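Long-range contact in WZI (PDB 2YNK), which probably binds group 1 capsular polysaccharide as an outer-membrane beta-barrel lectin and takes part in capsule assembly at the cell surface: residues V389-N394 against D408-I413. Residues are numbered along the deposited sequence; the frame is centred on the assembly and turned at random.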
loop_
_atom_site.group_PDB
_atom_site.type_symbol
_atom_site.label_atom_id
_atom_site.label_comp_id
_atom_site.label_asym_id
_atom_site.label_seq_id
_atom_site.Cartn_x
_atom_site.Cartn_y
_atom_site.Cartn_z
ATOM N N VAL A 389 -9.195 16.537 -0.560
ATOM C CA VAL A 389 -8.529 16.117 -1.780
ATOM C C VAL A 389 -9.047 16.870 -3.010
ATOM O O VAL A 389 -10.237 17.117 -3.143
ATOM C CB VAL A 389 -8.664 14.589 -1.968
ATOM C CG1 VAL A 389 -10.027 14.113 -1.511
ATOM C CG2 VAL A 389 -8.422 14.188 -3.412
ATOM N N TYR A 390 -8.115 17.252 -3.877
ATOM C CA TYR A 390 -8.399 17.822 -5.187
ATOM C C TYR A 390 -7.743 16.905 -6.205
ATOM O O TYR A 390 -6.569 16.566 -6.049
ATOM C CB TYR A 390 -7.818 19.235 -5.311
ATOM C CG TYR A 390 -7.820 19.792 -6.725
ATOM C CD1 TYR A 390 -6.844 19.409 -7.653
ATOM C CD2 TYR A 390 -8.797 20.688 -7.140
ATOM C CE1 TYR A 390 -6.847 19.903 -8.946
ATOM C CE2 TYR A 390 -8.807 21.190 -8.432
ATOM C CZ TYR A 390 -7.828 20.795 -9.328
ATOM O OH TYR A 390 -7.831 21.293 -10.613
ATOM N N ALA A 391 -8.485 16.527 -7.254
ATOM C CA ALA A 391 -7.997 15.545 -8.227
ATOM C C ALA A 391 -8.591 15.708 -9.634
ATOM O O ALA A 391 -9.797 15.570 -9.826
ATOM C CB ALA A 391 -8.263 14.140 -7.704
ATOM N N LYS A 392 -7.737 16.006 -10.609
ATOM C CA LYS A 392 -8.109 15.925 -12.020
ATOM C C LYS A 392 -7.743 14.532 -12.490
ATOM O O LYS A 392 -6.588 14.135 -12.371
ATOM C CB LYS A 392 -7.346 16.943 -12.864
ATOM C CG LYS A 392 -7.694 18.391 -12.576
ATOM C CD LYS A 392 -7.053 19.337 -13.591
ATOM C CE LYS A 392 -7.879 19.498 -14.871
ATOM N NZ LYS A 392 -7.894 18.296 -15.752
ATOM N N VAL A 393 -8.710 13.796 -13.031
ATOM C CA VAL A 393 -8.508 12.394 -13.376
ATOM C C VAL A 393 -8.931 12.074 -14.821
ATOM O O VAL A 393 -9.872 12.674 -15.356
ATOM C CB VAL A 393 -9.269 11.483 -12.395
ATOM C CG1 VAL A 393 -8.739 11.674 -10.985
ATOM C CG2 VAL A 393 -10.764 11.758 -12.425
ATOM N N ASN A 394 -8.214 11.127 -15.432
ATOM C CA ASN A 394 -8.514 10.594 -16.770
ATOM C C ASN A 394 -8.947 11.635 -17.829
ATOM O O ASN A 394 -9.996 11.500 -18.468
ATOM C CB ASN A 394 -9.534 9.447 -16.661
ATOM C CG ASN A 394 -9.552 8.555 -17.898
ATOM O OD1 ASN A 394 -8.849 8.817 -18.880
ATOM N ND2 ASN A 394 -10.366 7.501 -17.863
ATOM N N ASP A 408 -12.723 14.126 -15.174
ATOM C CA ASP A 408 -13.433 14.785 -14.089
ATOM C C ASP A 408 -12.465 15.572 -13.207
ATOM O O ASP A 408 -11.279 15.278 -13.174
ATOM C CB ASP A 408 -14.169 13.725 -13.272
ATOM C CG ASP A 408 -15.443 14.244 -12.642
ATOM O OD1 ASP A 408 -15.595 15.481 -12.513
ATOM O OD2 ASP A 408 -16.304 13.406 -12.273
ATOM N N THR A 409 -12.973 16.595 -12.527
ATOM C CA THR A 409 -12.238 17.278 -11.459
ATOM C C THR A 409 -12.963 17.003 -10.150
ATOM O O THR A 409 -14.141 17.313 -10.010
ATOM C CB THR A 409 -12.154 18.799 -11.668
ATOM O OG1 THR A 409 -11.393 19.077 -12.848
ATOM C CG2 THR A 409 -11.482 19.472 -10.469
ATOM N N LEU A 410 -12.254 16.416 -9.199
ATOM C CA LEU A 410 -12.851 16.007 -7.935
ATOM C C LEU A 410 -12.387 16.937 -6.829
ATOM O O LEU A 410 -11.204 17.209 -6.721
ATOM C CB LEU A 410 -12.447 14.571 -7.620
ATOM C CG LEU A 410 -12.653 13.612 -8.794
ATOM C CD1 LEU A 410 -12.208 12.213 -8.399
ATOM C CD2 LEU A 410 -14.104 13.623 -9.284
ATOM N N LYS A 411 -13.337 17.455 -6.054
ATOM C CA LYS A 411 -13.055 18.213 -4.839
ATOM C C LYS A 411 -13.880 17.567 -3.747
ATOM O O LYS A 411 -15.112 17.690 -3.742
ATOM C CB LYS A 411 -13.449 19.680 -4.988
ATOM C CG LYS A 411 -12.502 20.491 -5.852
ATOM C CD LYS A 411 -13.199 21.663 -6.526
ATOM C CE LYS A 411 -12.272 22.339 -7.533
ATOM N NZ LYS A 411 -12.962 23.357 -8.376
ATOM N N GLY A 412 -13.198 16.872 -2.834
ATOM C CA GLY A 412 -13.873 16.071 -1.821
ATOM C C GLY A 412 -13.312 16.188 -0.416
ATOM O O GLY A 412 -12.139 16.509 -0.217
ATOM N N ILE A 413 -14.186 15.908 0.548
ATOM C CA ILE A 413 -13.859 15.845 1.964
ATOM C C ILE A 413 -14.277 14.468 2.473
ATOM O O ILE A 413 -15.328 13.953 2.087
ATOM C CB ILE A 413 -14.597 16.948 2.756
ATOM C CG1 ILE A 413 -14.213 16.911 4.248
ATOM C CG2 ILE A 413 -16.106 16.826 2.581
ATOM C CD1 ILE A 413 -14.690 18.119 5.038
#
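Leu410 sits across from Ala391 in a hydrogen-bonded antiparallel pair, the middle pair of the contact, near the end of strand 383-393 and the start of strand 408-422. Leu410 N gives a hydrogen bond to Ala391 O (2.7 Å), while Leu410 O takes the N-H of Ala391 in return. The leucine's CG is anti to its carbonyl carbon (chi1 -49°), and CB and CG both rest against Ala391 O; one methyl, CD1, reaches Val393 CG2 at 4.3 Å. On this same buried face, Val389 stands opposite Gly412: its CG1 comes to 3.4 Å from Gly412 O, the carbonyl oxygen that also accepts the N-H of Val389. The third pair, Val393 with Asp408, lies at the other end of the contact, where strand 383-393 finishes and strand 408-422 begins, with Val393 CG2 alongside Asp408 CB and two more backbone bonds between them. The carboxylate of Asp408 turns away to the backbone N-H groups of Asn437 and Asn438, tying the start of strand 408-422 to the residues just after strand 425-435.

Tyr390, Lys392, Thr409 and Lys411 occupy the other, partly exposed face. With CG anti to the backbone N (chi1 168°), the Tyr390 ring swings beside Lys411, whose CE meets the ring edge at CE2 (3.8 Å). Thr409 CG2 approaches the same CE2 obliquely, and its OG1 lies 3.8 Å from Lys392 CG. The side chain of Lys411 also passes near a bound hexane.

Tyr390 and Lys392 bond onward to strand 368-377, and Lys411 and Ile413 to strand 425-435, giving the continuous antiparallel wall of a closed outer-membrane beta-barrel.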